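Local coordinates for transposon Tn7 transposition protein tnsA (Escherichia coli, PDB 1T0F) that cuts the 5' DNA strands at the ends of transposon Tn7 as the endonuclease half of a two-protein transposase formed with TnsB, at residues A17-K21 against E22-Q26; T93-I96 against A97-S100; F164-T167 against D168-N172; R236-A240 against N241-K245. One frame throughout, in Å; residues are numbered along the deposited sequence.

Interaction 1: residues A17-K21 against E22-Q26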
loop_
_atom_site.group_PDB
_atom_site.type_symbol
_atom_site.label_atom_id
_atom_site.label_comp_id
_atom_site.label_asym_id
_atom_site.label_seq_id
_atom_site.Cartn_x
_atom_site.Cartn_y
_atom_site.Cartn_z
ATOM N N ALA A 17 20.711 1.095 13.309
ATOM C CA ALA A 17 20.658 0.942 14.760
ATOM C C ALA A 17 19.758 2.002 15.381
ATOM O O ALA A 17 18.994 1.723 16.306
ATOM C CB ALA A 17 22.066 1.042 15.348
ATOM N N ARG A 18 19.852 3.219 14.861
ATOM C CA ARG A 18 19.061 4.335 15.357
ATOM C C ARG A 18 17.571 4.118 15.122
ATOM O O ARG A 18 16.749 4.403 15.994
ATOM C CB ARG A 18 19.535 5.629 14.684
ATOM C CG ARG A 18 18.619 6.831 14.851
ATOM C CD ARG A 18 17.647 6.937 13.681
ATOM N NE ARG A 18 16.954 8.224 13.650
ATOM C CZ ARG A 18 16.143 8.613 12.670
ATOM N NH1 ARG A 18 15.918 7.816 11.634
ATOM N NH2 ARG A 18 15.559 9.803 12.722
ATOM N N ARG A 19 17.223 3.609 13.945
ATOM C CA ARG A 19 15.824 3.361 13.623
ATOM C C ARG A 19 15.274 2.229 14.477
ATOM O O ARG A 19 14.111 2.249 14.871
ATOM C CB ARG A 19 15.675 3.054 12.131
ATOM C CG ARG A 19 15.893 4.286 11.272
ATOM C CD ARG A 19 15.623 4.045 9.798
ATOM N NE ARG A 19 15.422 5.309 9.091
ATOM C CZ ARG A 19 16.316 6.295 9.043
ATOM N NH1 ARG A 19 17.487 6.174 9.657
ATOM N NH2 ARG A 19 16.035 7.412 8.383
ATOM N N ILE A 20 16.114 1.246 14.778
ATOM C CA ILE A 20 15.685 0.136 15.612
ATOM C C ILE A 20 15.407 0.661 17.022
ATOM O O ILE A 20 14.467 0.220 17.683
ATOM C CB ILE A 20 16.761 -0.968 15.671
ATOM C CG1 ILE A 20 16.955 -1.573 14.275
ATOM C CG2 ILE A 20 16.351 -2.046 16.662
ATOM C CD1 ILE A 20 18.007 -2.666 14.205
ATOM N N LYS A 21 16.223 1.614 17.474
ATOM C CA LYS A 21 16.048 2.199 18.802
ATOM C C LYS A 21 14.726 2.937 18.925
ATOM O O LYS A 21 14.029 2.794 19.925
ATOM C CB LYS A 21 17.182 3.172 19.134
ATOM C CG LYS A 21 18.480 2.517 19.567
ATOM C CD LYS A 21 19.114 3.282 20.732
ATOM C CE LYS A 21 19.355 4.750 20.398
ATOM N NZ LYS A 21 19.854 5.516 21.579
ATOM N N GLU A 22 14.386 3.738 17.917
ATOM C CA GLU A 22 13.131 4.478 17.950
ATOM C C GLU A 22 11.955 3.532 17.741
ATOM O O GLU A 22 10.814 3.960 17.567
ATOM C CB GLU A 22 13.127 5.595 16.900
ATOM C CG GLU A 22 13.567 5.181 15.509
ATOM C CD GLU A 22 13.667 6.363 14.556
ATOM O OE1 GLU A 22 14.119 6.166 13.408
ATOM O OE2 GLU A 22 13.295 7.490 14.951
ATOM N N GLY A 23 12.252 2.238 17.770
ATOM C CA GLY A 23 11.229 1.221 17.620
ATOM C C GLY A 23 10.456 1.170 16.316
ATOM O O GLY A 23 9.258 0.879 16.325
ATOM N N ARG A 24 11.110 1.448 15.194
ATOM C CA ARG A 24 10.411 1.384 13.916
ATOM C C ARG A 24 10.097 -0.074 13.608
ATOM O O ARG A 24 10.918 -0.954 13.846
ATOM C CB ARG A 24 11.258 1.994 12.801
ATOM C CG ARG A 24 11.286 3.502 12.830
ATOM C CD ARG A 24 12.041 4.072 11.648
ATOM N NE ARG A 24 11.986 5.528 11.643
ATOM C CZ ARG A 24 10.885 6.234 11.408
ATOM N NH1 ARG A 24 9.737 5.619 11.148
ATOM N NH2 ARG A 24 10.929 7.561 11.451
ATOM N N GLY A 25 8.898 -0.326 13.092
ATOM C CA GLY A 25 8.503 -1.688 12.784
ATOM C C GLY A 25 7.739 -2.313 13.936
ATOM O O GLY A 25 7.126 -3.371 13.782
ATOM N N GLN A 26 7.772 -1.664 15.098
ATOM C CA GLN A 26 7.072 -2.187 16.272
ATOM C C GLN A 26 5.738 -1.498 16.511
ATOM O O GLN A 26 5.473 -0.421 15.979
ATOM C CB GLN A 26 7.930 -2.031 17.530
ATOM C CG GLN A 26 9.239 -2.789 17.503
ATOM C CD GLN A 26 10.071 -2.529 18.744
ATOM O OE1 GLN A 26 9.697 -2.923 19.848
ATOM N NE2 GLN A 26 11.202 -1.851 18.571
#

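Interaction 2: residues T93-I96 against A97-S100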
loop_
_atom_site.group_PDB
_atom_site.type_symbol
_atom_site.label_atom_id
_atom_site.label_comp_id
_atom_site.label_asym_id
_atom_site.label_seq_id
_atom_site.Cartn_x
_atom_site.Cartn_y
_atom_site.Cartn_z
ATOM N N THR A 93 16.596 -12.934 7.859
ATOM C CA THR A 93 16.880 -12.800 6.430
ATOM C C THR A 93 18.347 -13.139 6.134
ATOM O O THR A 93 18.674 -13.639 5.060
ATOM C CB THR A 93 16.528 -11.391 5.893
ATOM O OG1 THR A 93 17.307 -10.392 6.560
ATOM C CG2 THR A 93 15.036 -11.099 6.121
ATOM N N ARG A 94 19.221 -12.882 7.100
ATOM C CA ARG A 94 20.638 -13.199 6.939
ATOM C C ARG A 94 20.796 -14.705 6.734
ATOM O O ARG A 94 21.477 -15.155 5.811
ATOM C CB ARG A 94 21.415 -12.756 8.184
ATOM C CG ARG A 94 22.837 -13.289 8.268
ATOM C CD ARG A 94 23.756 -12.595 7.278
ATOM N NE ARG A 94 25.061 -13.253 7.195
ATOM C CZ ARG A 94 26.037 -12.884 6.371
ATOM N NH1 ARG A 94 25.866 -11.854 5.551
ATOM N NH2 ARG A 94 27.182 -13.555 6.360
ATOM N N GLN A 95 20.148 -15.485 7.594
ATOM C CA GLN A 95 20.220 -16.941 7.517
ATOM C C GLN A 95 19.531 -17.488 6.273
ATOM O O GLN A 95 19.998 -18.455 5.679
ATOM C CB GLN A 95 19.594 -17.570 8.767
ATOM C CG GLN A 95 19.769 -19.084 8.864
ATOM C CD GLN A 95 21.235 -19.504 8.903
ATOM O OE1 GLN A 95 22.002 -19.042 9.751
ATOM N NE2 GLN A 95 21.628 -20.382 7.984
ATOM N N ILE A 96 18.414 -16.877 5.882
ATOM C CA ILE A 96 17.685 -17.326 4.694
ATOM C C ILE A 96 18.543 -17.159 3.437
ATOM O O ILE A 96 18.588 -18.045 2.579
ATOM C CB ILE A 96 16.359 -16.533 4.523
ATOM C CG1 ILE A 96 15.406 -16.879 5.671
ATOM C CG2 ILE A 96 15.700 -16.879 3.181
ATOM C CD1 ILE A 96 14.171 -15.987 5.742
ATOM N N ALA A 97 19.215 -16.020 3.331
ATOM C CA ALA A 97 20.073 -15.753 2.178
ATOM C C ALA A 97 21.158 -16.827 2.093
ATOM O O ALA A 97 21.423 -17.381 1.024
ATOM C CB ALA A 97 20.706 -14.370 2.305
ATOM N N ILE A 98 21.777 -17.124 3.229
ATOM C CA ILE A 98 22.820 -18.141 3.271
ATOM C C ILE A 98 22.264 -19.489 2.817
ATOM O O ILE A 98 22.831 -20.140 1.938
ATOM C CB ILE A 98 23.397 -18.277 4.700
ATOM C CG1 ILE A 98 24.146 -16.996 5.074
ATOM C CG2 ILE A 98 24.319 -19.488 4.781
ATOM C CD1 ILE A 98 24.636 -16.957 6.513
ATOM N N ASP A 99 21.141 -19.898 3.399
ATOM C CA ASP A 99 20.543 -21.181 3.049
ATOM C C ASP A 99 20.048 -21.282 1.612
ATOM O O ASP A 99 20.042 -22.371 1.033
ATOM C CB ASP A 99 19.378 -21.508 3.989
ATOM C CG ASP A 99 19.822 -21.686 5.428
ATOM O OD1 ASP A 99 20.927 -22.227 5.646
ATOM O OD2 ASP A 99 19.060 -21.300 6.339
ATOM N N SER A 100 19.644 -20.154 1.034
ATOM C CA SER A 100 19.113 -20.152 -0.326
ATOM C C SER A 100 20.147 -19.856 -1.404
ATOM O O SER A 100 19.850 -19.963 -2.596
ATOM C CB SER A 100 17.973 -19.136 -0.436
ATOM O OG SER A 100 18.458 -17.823 -0.217
#

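Interaction 3: residues F164-T167 against D168-N172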
loop_
_atom_site.group_PDB
_atom_site.type_symbol
_atom_site.label_atom_id
_atom_site.label_comp_id
_atom_site.label_asym_id
_atom_site.label_seq_id
_atom_site.Cartn_x
_atom_site.Cartn_y
_atom_site.Cartn_z
ATOM N N PHE A 164 1.846 -12.523 -0.709
ATOM C CA PHE A 164 1.506 -12.359 -2.117
ATOM C C PHE A 164 2.187 -11.149 -2.723
ATOM O O PHE A 164 2.581 -10.213 -2.021
ATOM C CB PHE A 164 -0.003 -12.144 -2.283
ATOM C CG PHE A 164 -0.836 -13.207 -1.654
ATOM C CD1 PHE A 164 -1.132 -14.374 -2.347
ATOM C CD2 PHE A 164 -1.302 -13.056 -0.350
ATOM C CE1 PHE A 164 -1.879 -15.384 -1.749
ATOM C CE2 PHE A 164 -2.049 -14.059 0.263
ATOM C CZ PHE A 164 -2.338 -15.225 -0.437
ATOM N N ILE A 165 2.290 -11.163 -4.044
ATOM C CA ILE A 165 2.847 -10.046 -4.777
ATOM C C ILE A 165 1.682 -9.359 -5.494
ATOM O O ILE A 165 0.806 -10.023 -6.030
ATOM C CB ILE A 165 3.863 -10.516 -5.830
ATOM C CG1 ILE A 165 5.088 -11.110 -5.132
ATOM C CG2 ILE A 165 4.247 -9.351 -6.734
ATOM C CD1 ILE A 165 5.986 -11.882 -6.074
ATOM N N PHE A 166 1.670 -8.036 -5.470
ATOM C CA PHE A 166 0.638 -7.247 -6.142
ATOM C C PHE A 166 1.320 -6.322 -7.136
ATOM O O PHE A 166 2.288 -5.650 -6.786
ATOM C CB PHE A 166 -0.130 -6.376 -5.136
ATOM C CG PHE A 166 -1.478 -6.916 -4.760
ATOM C CD1 PHE A 166 -1.601 -7.912 -3.792
ATOM C CD2 PHE A 166 -2.626 -6.433 -5.380
ATOM C CE1 PHE A 166 -2.862 -8.422 -3.444
ATOM C CE2 PHE A 166 -3.883 -6.929 -5.048
ATOM C CZ PHE A 166 -4.003 -7.929 -4.075
ATOM N N THR A 167 0.826 -6.276 -8.371
ATOM C CA THR A 167 1.409 -5.379 -9.371
ATOM C C THR A 167 0.336 -4.426 -9.888
ATOM O O THR A 167 -0.830 -4.508 -9.490
ATOM C CB THR A 167 1.985 -6.141 -10.595
ATOM O OG1 THR A 167 0.914 -6.577 -11.439
ATOM C CG2 THR A 167 2.805 -7.352 -10.153
ATOM N N ASP A 168 0.737 -3.513 -10.766
ATOM C CA ASP A 168 -0.187 -2.556 -11.365
ATOM C C ASP A 168 -1.323 -3.282 -12.101
ATOM O O ASP A 168 -2.435 -2.761 -12.218
ATOM C CB ASP A 168 0.570 -1.635 -12.341
ATOM C CG ASP A 168 1.434 -2.407 -13.341
ATOM O OD1 ASP A 168 2.401 -3.075 -12.914
ATOM O OD2 ASP A 168 1.149 -2.346 -14.560
ATOM N N LYS A 169 -1.048 -4.493 -12.575
ATOM C CA LYS A 169 -2.056 -5.265 -13.300
ATOM C C LYS A 169 -3.184 -5.812 -12.421
ATOM O O LYS A 169 -4.206 -6.265 -12.934
ATOM C CB LYS A 169 -1.389 -6.416 -14.056
ATOM C CG LYS A 169 -0.540 -5.949 -15.238
ATOM C CD LYS A 169 0.158 -7.120 -15.920
ATOM C CE LYS A 169 0.872 -6.670 -17.186
ATOM N NZ LYS A 169 1.836 -5.569 -16.904
ATOM N N GLU A 170 -3.004 -5.767 -11.105
ATOM C CA GLU A 170 -4.033 -6.269 -10.195
ATOM C C GLU A 170 -4.936 -5.154 -9.698
ATOM O O GLU A 170 -5.861 -5.400 -8.920
ATOM C CB GLU A 170 -3.406 -6.973 -8.990
ATOM C CG GLU A 170 -2.916 -8.387 -9.288
ATOM C CD GLU A 170 -1.856 -8.413 -10.359
ATOM O OE1 GLU A 170 -0.755 -7.877 -10.115
ATOM O OE2 GLU A 170 -2.126 -8.966 -11.445
ATOM N N ILE A 171 -4.670 -3.930 -10.133
ATOM C CA ILE A 171 -5.496 -2.817 -9.692
ATOM C C ILE A 171 -6.778 -2.784 -10.493
ATOM O O ILE A 171 -6.748 -2.746 -11.719
ATOM C CB ILE A 171 -4.775 -1.464 -9.846
ATOM C CG1 ILE A 171 -3.464 -1.494 -9.055
ATOM C CG2 ILE A 171 -5.655 -0.341 -9.309
ATOM C CD1 ILE A 171 -3.655 -1.863 -7.599
ATOM N N ASN A 172 -7.902 -2.820 -9.786
ATOM C CA ASN A 172 -9.205 -2.774 -10.427
ATOM C C ASN A 172 -9.232 -1.540 -11.325
ATOM O O ASN A 172 -8.760 -0.473 -10.937
ATOM C CB ASN A 172 -10.299 -2.699 -9.362
ATOM C CG ASN A 172 -11.681 -2.565 -9.960
ATOM O OD1 ASN A 172 -12.039 -1.516 -10.491
ATOM N ND2 ASN A 172 -12.463 -3.631 -9.884
#

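Interaction 4: residues R236-A240 against N241-K245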
loop_
_atom_site.group_PDB
_atom_site.type_symbol
_atom_site.label_atom_id
_atom_site.label_comp_id
_atom_site.label_asym_id
_atom_site.label_seq_id
_atom_site.Cartn_x
_atom_site.Cartn_y
_atom_site.Cartn_z
ATOM N N ARG A 236 -12.677 16.781 -2.701
ATOM C CA ARG A 236 -11.598 16.128 -3.420
ATOM C C ARG A 236 -10.308 16.128 -2.598
ATOM O O ARG A 236 -9.644 15.097 -2.478
ATOM C CB ARG A 236 -11.372 16.834 -4.761
ATOM C CG ARG A 236 -10.369 16.156 -5.679
ATOM C CD ARG A 236 -10.300 16.887 -7.023
ATOM N NE ARG A 236 -9.315 16.304 -7.929
ATOM C CZ ARG A 236 -8.008 16.262 -7.685
ATOM N NH1 ARG A 236 -7.525 16.769 -6.560
ATOM N NH2 ARG A 236 -7.182 15.714 -8.568
ATOM N N ALA A 237 -9.964 17.282 -2.028
ATOM C CA ALA A 237 -8.746 17.406 -1.230
ATOM C C ALA A 237 -8.804 16.561 0.040
ATOM O O ALA A 237 -7.825 15.894 0.400
ATOM C CB ALA A 237 -8.497 18.877 -0.876
ATOM N N LEU A 238 -9.948 16.577 0.720
ATOM C CA LEU A 238 -10.097 15.802 1.947
ATOM C C LEU A 238 -10.082 14.302 1.648
ATOM O O LEU A 238 -9.586 13.505 2.448
ATOM C CB LEU A 238 -11.398 16.192 2.661
ATOM C CG LEU A 238 -11.389 17.598 3.276
ATOM C CD1 LEU A 238 -12.815 18.046 3.620
ATOM C CD2 LEU A 238 -10.495 17.590 4.517
ATOM N N THR A 239 -10.614 13.921 0.491
ATOM C CA THR A 239 -10.646 12.515 0.108
ATOM C C THR A 239 -9.243 12.017 -0.255
ATOM O O THR A 239 -8.841 10.930 0.151
ATOM C CB THR A 239 -11.586 12.271 -1.099
ATOM O OG1 THR A 239 -12.920 12.675 -0.761
ATOM C CG2 THR A 239 -11.611 10.791 -1.455
ATOM N N ALA A 240 -8.502 12.819 -1.014
ATOM C CA ALA A 240 -7.146 12.446 -1.426
ATOM C C ALA A 240 -6.238 12.271 -0.209
ATOM O O ALA A 240 -5.339 11.422 -0.198
ATOM C CB ALA A 240 -6.576 13.506 -2.356
ATOM N N ASN A 241 -6.480 13.074 0.820
ATOM C CA ASN A 241 -5.696 13.001 2.044
ATOM C C ASN A 241 -6.169 11.901 2.984
ATOM O O ASN A 241 -5.538 11.645 4.012
ATOM C CB ASN A 241 -5.709 14.354 2.753
ATOM C CG ASN A 241 -4.731 15.330 2.141
ATOM O OD1 ASN A 241 -3.546 15.307 2.459
ATOM N ND2 ASN A 241 -5.218 16.179 1.240
ATOM N N GLY A 242 -7.281 11.256 2.634
ATOM C CA GLY A 242 -7.787 10.154 3.438
ATOM C C GLY A 242 -8.843 10.443 4.491
ATOM O O GLY A 242 -9.391 9.505 5.080
ATOM N N PHE A 243 -9.127 11.718 4.745
ATOM C CA PHE A 243 -10.126 12.076 5.748
ATOM C C PHE A 243 -11.518 11.642 5.307
ATOM O O PHE A 243 -12.409 11.437 6.126
ATOM C CB PHE A 243 -10.062 13.573 6.032
ATOM C CG PHE A 243 -8.774 13.987 6.672
ATOM C CD1 PHE A 243 -8.396 13.440 7.893
ATOM C CD2 PHE A 243 -7.914 14.871 6.035
ATOM C CE1 PHE A 243 -7.176 13.760 8.473
ATOM C CE2 PHE A 243 -6.685 15.201 6.608
ATOM C CZ PHE A 243 -6.318 14.642 7.830
ATOM N N ILE A 244 -11.684 11.487 4.000
ATOM C CA ILE A 244 -12.934 11.019 3.438
ATOM C C ILE A 244 -12.597 9.808 2.581
ATOM O O ILE A 244 -11.652 9.849 1.794
ATOM C CB ILE A 244 -13.590 12.082 2.530
ATOM C CG1 ILE A 244 -13.946 13.322 3.351
ATOM C CG2 ILE A 244 -14.845 11.508 1.862
ATOM C CD1 ILE A 244 -14.503 14.461 2.504
ATOM N N LYS A 245 -13.338 8.720 2.761
ATOM C CA LYS A 245 -13.131 7.538 1.940
ATOM C C LYS A 245 -14.467 7.258 1.253
ATOM O O LYS A 245 -15.524 7.668 1.744
ATOM C CB LYS A 245 -12.664 6.343 2.775
ATOM C CG LYS A 245 -13.499 6.039 3.983
ATOM C CD LYS A 245 -12.693 5.264 5.029
ATOM C CE LYS A 245 -12.551 3.793 4.695
ATOM N NZ LYS A 245 -11.903 3.039 5.825
#

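Interaction 1: residues A17-K21 against E22-Q26
Glu22 reaches back over the last turn of helix 13-21 to Arg18 and is held there by two arginines. Its CB starts near the backbone, 3.9 Å from Arg18 O. The first torsion sets CG between the backbone N and the carbonyl carbon (chi1 48°), which turns the side chain back over the helix end: CG comes 3.0 Å from Arg19 O. Beyond CG the chain runs extended, and CD passes 3.8 Å from Arg19 CA. At the tip, OE1 lies over one face of the Arg18 guanidinium, 3.0 Å from Arg18 NH1 and well out of that group's plane, so this salt bridge rests on charge alone and no N-H points at the oxygen. The same OE1 accepts a hydrogen bond, part of a second salt bridge, from Arg24 NE at 2.8 Å, which comes in from above the carboxylate plane. Glu22 OE2 stands farther off, 3.9 Å from Arg18 NH2. Arg19 runs beside Glu22, pointing the same way, with its CG 3.4 Å from Glu22 OE1. The carboxylate thus sits among three arginines and probably balances part of their positive charge. Outside the contact, Phe11 makes a cation-pi contact with Arg19, and Arg24 NH1 bonds to Pro34 O, tying the turn to the following loop. The backbone closes the helix beneath: Arg24 N bonds to Arg19 O, and Gly23 N, less surely placed, to Ile20 O. With Gly23 at C-prime, its phi positive, this is the Schellman motif that ends a surface helix, a salt-bridge network laid over it.

Interaction 2: residues T93-I96 against A97-S100
Ser100 bonds back to Ile96 in the last turn of helix 90-100, within a region assigned by similarity to a DNA-binding helix-turn-helix. The backbone bonds are regular i to i+4 ones, from Ala97 N to Thr93 O through Asp99 N to Gln95 O. At the end the pattern doubles: Ile96 O accepts both Ser100 N and Ser100 OG, each at 2.8 Å. The hydroxyl gets there because chi1 of 64° swings OG back over the helix toward the carbonyl one turn earlier. An alanine here would keep the N-H bond, but Ile96 O would probably lose its second donor and a small gap would open beside the carbonyl.

In van der Waals contact, Ile98 CG1 lies over one face of the Arg94 guanidinium, and Ile98 CD1 comes 3.8 Å from Arg94 NE. On the buried side, Ile96 and Ser100 rest against Arg154 of helix 143-159, while Ser100 O bonds to a basic side chain of another protein chain.

The polar side-chain pair is Gln95 and Asp99, whose amide and carboxylate planes lie 38° apart. Gln95 NE2 bonds weakly to Asp99 OD1 and more directly to OD2, at 3.2 Å, the latter oxygen being met from above the carboxylate plane.

Interaction 3: residues F164-T167 against D168-N172
Glu170 turns back on Thr167 where strand 163-166, outermost in this chain's mixed sheet of the restriction-enzyme-like (PDDEXK) nuclease fold, runs out into a short 3-10 turn. The two side chains cross at a slant, and the carboxylate comes up beside the threonine. Chi2 of 60° bends Glu170, carrying its CD back toward the strand end. There OE1 takes two bonds: Thr167 N arrives on its anti lone pair at 2.8 Å, and Thr167 OG1 donates to it at a very short 2.5 Å. Glu170 OE2 turns outward to pair with a basic side chain of another protein chain, to which the Ile165 backbone also hydrogen-bonds. A glutamine in its place is likely to leave that basic side chain without its countercharge and to weaken the double grip on Thr167.

Phe166 meets the root of the glutamate rather than its tip. Its ring, 67° from the carboxylate plane, approaches obliquely, with CD2 3.7 Å from Glu170 CB. The same phenylalanine is close to Val134 of the magnesium site, and its backbone pairs with Gln133 and Lys135. Asp168 turns away, its OD1 accepting from Ala137 N, while its own N is buried without a partner. The backbone closes the turn through Glu170 N and Thr167 O at 3.0 Å. Thr167 OG1, besides donating to the glutamate, accepts from Lys169 N at 3.1 Å.

Interaction 4: residues R236-A240 against N241-K245
The Asn241 amide and the Phe243 ring are the flat groups that meet the end of helix 230-240. Asn241 holds Ala237 O in the plane of its amide, ND2 donating at 2.8 Å along a nearly straight line (169°). Its backbone N reaches the same oxygen at 3.2 Å, and the two donors come from opposite faces of the carbonyl plane. With CG anti to the carbonyl carbon (chi1 -80°), the amide folds back along the helix to make the ND2 bond; ND2 also bonds to Glu188 O. The Phe243 ring takes Leu238 obliquely, CD2 of each residue 4.0 Å from the other, the two side chains crossing at about a right angle. Tyr51 meets the same ring with planes about 30° apart.

Between these groups lies a Schellman motif: Gly242 N bonds to Thr239 O at 3.0 Å and Phe243 N, weakly, to Leu238 O. Gly242 has positive phi, and a side chain at its backbone angles would jam against the carbonyl oxygen before it. Ile244 N reaches the same Leu238 O, which brings the chain round into strand 244-245.

Ile244 packs back on the helix as it enters the strand. Its CD1 lies 3.6 Å from Leu238 CB, while its CB touches Thr239 OG1 at 3.4 Å; that hydroxyl bonds to Ile235 O. Leu198 of helix 198-207 covers Leu238, Phe243 and Ile244 together.

In the fold
The four contacts follow one another along the chain and none touches another. Interaction 3 lies nearest the catalytic centre: Phe166 is about 4 Å from Val134 and Thr167 about 5 Å from the active-site Lys135 between side chains, with the magnesium ion about 9 Å from the side chain of Phe166. In interaction 2, Thr93 is about 11 Å from Gln133, side chain to side chain. Interactions 1 and 4 lie away from the metal and active-site residues, on opposite sides of the chain's centre, yet both end a helix with a Schellman glycine. Interactions 2 and 4 are about 42 Å apart between centres, one in the endonuclease N-terminal part, the other in the C-terminal part. Interactions 2 and 3 also meet another protein chain.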